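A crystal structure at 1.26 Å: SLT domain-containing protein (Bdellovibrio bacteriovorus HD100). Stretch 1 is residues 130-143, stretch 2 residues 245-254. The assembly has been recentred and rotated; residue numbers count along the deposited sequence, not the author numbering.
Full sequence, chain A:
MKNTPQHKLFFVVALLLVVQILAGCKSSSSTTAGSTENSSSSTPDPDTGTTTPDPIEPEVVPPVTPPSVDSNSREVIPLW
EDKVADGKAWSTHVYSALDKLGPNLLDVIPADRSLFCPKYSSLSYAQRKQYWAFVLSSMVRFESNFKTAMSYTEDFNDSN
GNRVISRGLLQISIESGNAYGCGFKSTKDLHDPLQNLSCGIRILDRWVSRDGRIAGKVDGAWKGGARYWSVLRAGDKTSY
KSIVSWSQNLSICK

Stretch 1 130-143: QYWAFVLSSMVRFE
Stretch 2 (245-254) SWSQNLSICK

The C-terminal stretch 245-254 packs against one side of the helix 130-143 through a mainly apolar, aromatic-rich contact fixed by a single cross-stretch hydrogen bond, with 470 Å² buried in total and touching partners at least 104 positions apart in sequence.

Stretch 1 is helical throughout, with phi/psi mostly near -60/-45, and its i to i+4 bonds run from F134 N to Q130 O (3.1 Å) through E143 N to M139 O (2.9 Å). At F142 the ladder loosens locally: its N makes only weak bonds, to S138 O at 3.5 Å and to M139 O at 3.2 Å, as its phi/psi shifts to -90/-25; the helix continues past 143. Stretch 2 begins inside a helix that covers 245-248. L250, at -60/142, breaks the helical path, after which 251-253 regain helical phi/psi without the regular bonding. L250 N bonds S247 O (3.2 Å) across the residues before the break, and C253 N bonds L250 O (2.9 Å) across the turn after it.

The register is set by V135 CA to S247 CA at 6.8 Å and S138 CA to W246 CA at 8.2 Å. W246 therefore meets the later part of stretch 1, whereas L250, I252 and C253 gather around Y131, so the chain directions run broadly opposed across the contact.

Y131 (chi1 176°, t; chi2 80°) has a CA-to-CB bond directed sideways, but its long ring carries the hydroxyl to stretch 2. There Y131 OH donates to S247 OG at 2.7 Å, and the acceptor lies near the ring plane, as suits a phenol hydroxyl. S247 (chi1 174°, t) also bonds elsewhere in the structure, so its oxygen is well satisfied in a buried setting. The rest of the tyrosine is lined by apolar groups: Y131 CD1 to L250 CD1 is 3.9 Å and Y131 CB to I252 CD1 is 4.3 Å. C253 SG approaches Y131 CE1 to 3.7 Å, lying 4.6 Å from the ring centroid and 61° off the normal, an oblique sulfur-aromatic contact.

F134 (chi1 -177°, t; chi2 -85°) has its CA-to-CB bond directed toward stretch 2 and receives L250 (chi1 -66°, m; chi2 174°, t). L250 CD2 sits 3.9 Å from the F134 ring centroid and only 3° off its normal, a CH-pi contact centred on the face, while L250 CD1 is 4.0 Å from F134 CD1. At the ring edge, F134 CE1 meets W246 CB at 4.0 Å.

W246 (chi1 -62°, m; chi2 -14°) gives up 95 Å², the largest covered area of any residue here. S138 CB lies 3.9 Å from W246 CE3, near the indole plane; S138 OG is instead bonded to V135 O at 2.8 Å, within its own helix. R141 CG also reaches the edge, 4.4 Å from W246 CH2. F142 (chi1 -69°, m; chi2 -69°) places CE2 3.8 Å from W246 CH2, yet with centroids 5.7 Å apart and planes at 26°, the F142 ring and the indole six-membered ring are slid apart and barely overlap.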

# COMPACT_ATOMS: atom_id res chain seq x y z
N GLN A 130 2.67 8.72 9.39
CA GLN A 130 3.00 9.62 8.26
C GLN A 130 3.75 8.86 7.16
O GLN A 130 3.47 9.09 5.94
CB GLN A 130 3.79 10.85 8.75
CG GLN A 130 2.97 11.85 9.57
CD GLN A 130 3.83 12.94 10.15
OE1 GLN A 130 4.65 13.55 9.46
NE2 GLN A 130 3.64 13.23 11.43
N TYR A 131 4.74 8.02 7.53
CA TYR A 131 5.54 7.23 6.59
C TYR A 131 4.62 6.33 5.73
O TYR A 131 4.68 6.30 4.49
CB TYR A 131 6.60 6.38 7.36
CG TYR A 131 7.37 5.46 6.44
CD1 TYR A 131 8.42 5.93 5.66
CD2 TYR A 131 7.03 4.12 6.29
CE1 TYR A 131 9.08 5.15 4.73
CE2 TYR A 131 7.71 3.30 5.41
CZ TYR A 131 8.73 3.80 4.61
OH TYR A 131 9.35 2.99 3.68
N TRP A 132 3.78 5.54 6.42
CA TRP A 132 2.94 4.55 5.71
C TRP A 132 1.90 5.23 4.81
O TRP A 132 1.59 4.71 3.72
CB TRP A 132 2.33 3.50 6.67
CG TRP A 132 3.36 2.45 6.99
CD1 TRP A 132 4.12 2.34 8.13
CD2 TRP A 132 3.90 1.47 6.08
NE1 TRP A 132 5.05 1.32 8.02
CE2 TRP A 132 4.92 0.75 6.76
CE3 TRP A 132 3.57 1.09 4.78
CZ2 TRP A 132 5.67 -0.23 6.12
CZ3 TRP A 132 4.27 0.07 4.18
CH2 TRP A 132 5.31 -0.58 4.84
N ALA A 133 1.32 6.36 5.25
CA ALA A 133 0.41 7.12 4.33
C ALA A 133 1.15 7.59 3.05
O ALA A 133 0.61 7.48 1.95
CB ALA A 133 -0.27 8.25 5.05
N PHE A 134 2.40 8.05 3.20
CA PHE A 134 3.19 8.46 2.05
C PHE A 134 3.46 7.26 1.12
O PHE A 134 3.29 7.30 -0.13
CB PHE A 134 4.51 9.13 2.46
CG PHE A 134 5.31 9.63 1.27
CD1 PHE A 134 6.17 8.78 0.58
CD2 PHE A 134 5.12 10.91 0.76
CE1 PHE A 134 6.84 9.20 -0.56
CE2 PHE A 134 5.80 11.33 -0.38
CZ PHE A 134 6.65 10.48 -1.05
N VAL A 135 3.94 6.12 1.69
CA VAL A 135 4.24 4.94 0.85
C VAL A 135 2.98 4.45 0.11
O VAL A 135 3.01 4.17 -1.10
CB VAL A 135 4.91 3.81 1.65
CG1 VAL A 135 5.01 2.52 0.84
CG2 VAL A 135 6.29 4.25 2.14
N LEU A 136 1.83 4.39 0.82
CA LEU A 136 0.58 4.03 0.14
C LEU A 136 0.30 4.99 -1.03
O LEU A 136 -0.14 4.53 -2.13
CB LEU A 136 -0.59 4.05 1.14
CG LEU A 136 -0.76 2.84 2.03
CD1 LEU A 136 -1.71 3.15 3.18
CD2 LEU A 136 -1.28 1.63 1.24
N SER A 137 0.53 6.31 -0.86
CA SER A 137 0.27 7.30 -1.94
C SER A 137 1.20 7.04 -3.13
O SER A 137 0.79 7.28 -4.29
CB SER A 137 0.32 8.74 -1.43
OG SER A 137 1.65 9.23 -1.22
N SER A 138 2.45 6.59 -2.89
CA SER A 138 3.38 6.27 -3.96
C SER A 138 2.93 5.02 -4.73
O SER A 138 3.11 4.92 -5.97
CB SER A 138 4.83 6.20 -3.50
OG SER A 138 5.12 5.06 -2.72
N MET A 139 2.37 4.03 -4.01
CA MET A 139 1.80 2.84 -4.67
C MET A 139 0.59 3.23 -5.54
O MET A 139 0.45 2.74 -6.69
CB MET A 139 1.43 1.79 -3.61
CG MET A 139 2.64 1.27 -2.82
SD MET A 139 2.17 0.44 -1.25
CE MET A 139 1.14 -0.89 -1.89
N VAL A 140 -0.29 4.09 -5.01
CA VAL A 140 -1.46 4.60 -5.79
C VAL A 140 -0.98 5.30 -7.08
O VAL A 140 -1.58 5.09 -8.15
CB VAL A 140 -2.34 5.50 -4.91
CG1 VAL A 140 -3.38 6.24 -5.76
CG2 VAL A 140 -3.00 4.72 -3.76
N ARG A 141 0.08 6.11 -6.98
CA ARG A 141 0.60 6.84 -8.16
C ARG A 141 0.84 5.86 -9.31
O ARG A 141 0.45 6.13 -10.45
CB ARG A 141 1.92 7.58 -7.83
CG ARG A 141 2.74 8.07 -9.03
CD ARG A 141 2.08 9.04 -9.98
NE ARG A 141 2.98 9.30 -11.11
CZ ARG A 141 3.01 8.60 -12.25
NH1 ARG A 141 2.22 7.55 -12.40
NH2 ARG A 141 3.83 9.00 -13.22
N PHE A 142 1.48 4.71 -9.01
CA PHE A 142 1.88 3.77 -10.09
C PHE A 142 0.81 2.72 -10.43
O PHE A 142 0.85 2.19 -11.55
CB PHE A 142 3.27 3.15 -9.81
CG PHE A 142 4.38 4.16 -9.93
CD1 PHE A 142 4.72 4.70 -11.18
CD2 PHE A 142 4.98 4.70 -8.80
CE1 PHE A 142 5.70 5.68 -11.27
CE2 PHE A 142 5.96 5.66 -8.90
CZ PHE A 142 6.30 6.17 -10.14
N GLU A 143 -0.10 2.39 -9.48
CA GLU A 143 -1.17 1.44 -9.80
C GLU A 143 -2.29 2.09 -10.64
O GLU A 143 -2.81 1.46 -11.56
CB GLU A 143 -1.73 0.80 -8.53
CG GLU A 143 -0.79 -0.18 -7.84
CD GLU A 143 -0.54 -1.45 -8.62
OE1 GLU A 143 -1.27 -1.71 -9.64
OE2 GLU A 143 0.32 -2.27 -8.17
N SER A 245 13.27 5.26 -4.08
CA SER A 245 13.98 6.55 -4.02
C SER A 245 13.21 7.56 -3.15
O SER A 245 13.77 8.24 -2.26
CB SER A 245 14.24 7.11 -5.40
OG SER A 245 15.05 8.28 -5.32
N TRP A 246 11.90 7.70 -3.42
CA TRP A 246 11.10 8.69 -2.68
C TRP A 246 11.04 8.34 -1.19
O TRP A 246 11.14 9.22 -0.34
CB TRP A 246 9.71 8.83 -3.29
CG TRP A 246 9.66 9.33 -4.72
CD1 TRP A 246 10.65 9.90 -5.46
CD2 TRP A 246 8.54 9.17 -5.61
NE1 TRP A 246 10.21 10.14 -6.75
CE2 TRP A 246 8.92 9.70 -6.87
CE3 TRP A 246 7.29 8.57 -5.48
CZ2 TRP A 246 8.05 9.69 -7.96
CZ3 TRP A 246 6.42 8.59 -6.55
CH2 TRP A 246 6.80 9.15 -7.77
N SER A 247 10.87 7.05 -0.85
CA SER A 247 10.85 6.58 0.55
C SER A 247 12.16 6.94 1.28
O SER A 247 12.17 7.56 2.36
CB SER A 247 10.60 5.08 0.58
OG SER A 247 10.70 4.54 1.89
N GLN A 248 13.30 6.54 0.69
CA GLN A 248 14.59 6.62 1.40
C GLN A 248 15.07 8.08 1.53
O GLN A 248 15.91 8.38 2.42
CB GLN A 248 15.62 5.67 0.79
CG GLN A 248 16.17 6.17 -0.52
CD GLN A 248 16.90 5.14 -1.38
OE1 GLN A 248 17.07 3.96 -1.07
NE2 GLN A 248 17.29 5.60 -2.52
N ASN A 249 14.50 9.00 0.73
CA ASN A 249 14.86 10.44 0.77
C ASN A 249 13.87 11.29 1.60
O ASN A 249 14.08 12.52 1.69
CB ASN A 249 15.07 10.97 -0.65
CG ASN A 249 16.35 10.40 -1.26
OD1 ASN A 249 16.35 9.87 -2.36
ND2 ASN A 249 17.47 10.60 -0.59
N LEU A 250 12.86 10.68 2.23
CA LEU A 250 12.04 11.42 3.16
C LEU A 250 12.94 11.94 4.29
O LEU A 250 13.82 11.20 4.79
CB LEU A 250 10.92 10.51 3.70
CG LEU A 250 9.82 10.01 2.70
CD1 LEU A 250 8.94 9.04 3.44
CD2 LEU A 250 9.06 11.21 2.14
N SER A 251 12.69 13.17 4.78
CA SER A 251 13.53 13.79 5.81
C SER A 251 13.59 12.92 7.08
O SER A 251 14.63 12.81 7.73
CB SER A 251 13.13 15.25 6.09
OG SER A 251 11.79 15.32 6.58
N ILE A 252 12.46 12.31 7.42
CA ILE A 252 12.37 11.46 8.63
C ILE A 252 13.20 10.17 8.51
O ILE A 252 13.49 9.51 9.54
CB ILE A 252 10.91 11.19 9.04
CG1 ILE A 252 10.16 10.37 7.97
CG2 ILE A 252 10.22 12.50 9.42
CD1 ILE A 252 8.76 9.94 8.36
N CYS A 253 13.48 9.72 7.29
CA CYS A 253 14.15 8.44 7.00
C CYS A 253 15.67 8.60 6.87
O CYS A 253 16.42 7.63 7.10
CB CYS A 253 13.61 7.81 5.72
SG CYS A 253 11.96 7.09 5.92
N LYS A 254 16.12 9.79 6.45
CA LYS A 254 17.52 10.06 5.99
C LYS A 254 18.28 10.80 7.11
O LYS A 254 19.49 10.60 7.28
CB LYS A 254 17.47 10.83 4.66
CG LYS A 254 18.79 11.11 3.93
CD LYS A 254 18.53 11.96 2.70
CE LYS A 254 19.75 12.27 1.86
NZ LYS A 254 19.34 12.74 0.51
OXT LYS A 254 17.71 11.66 7.86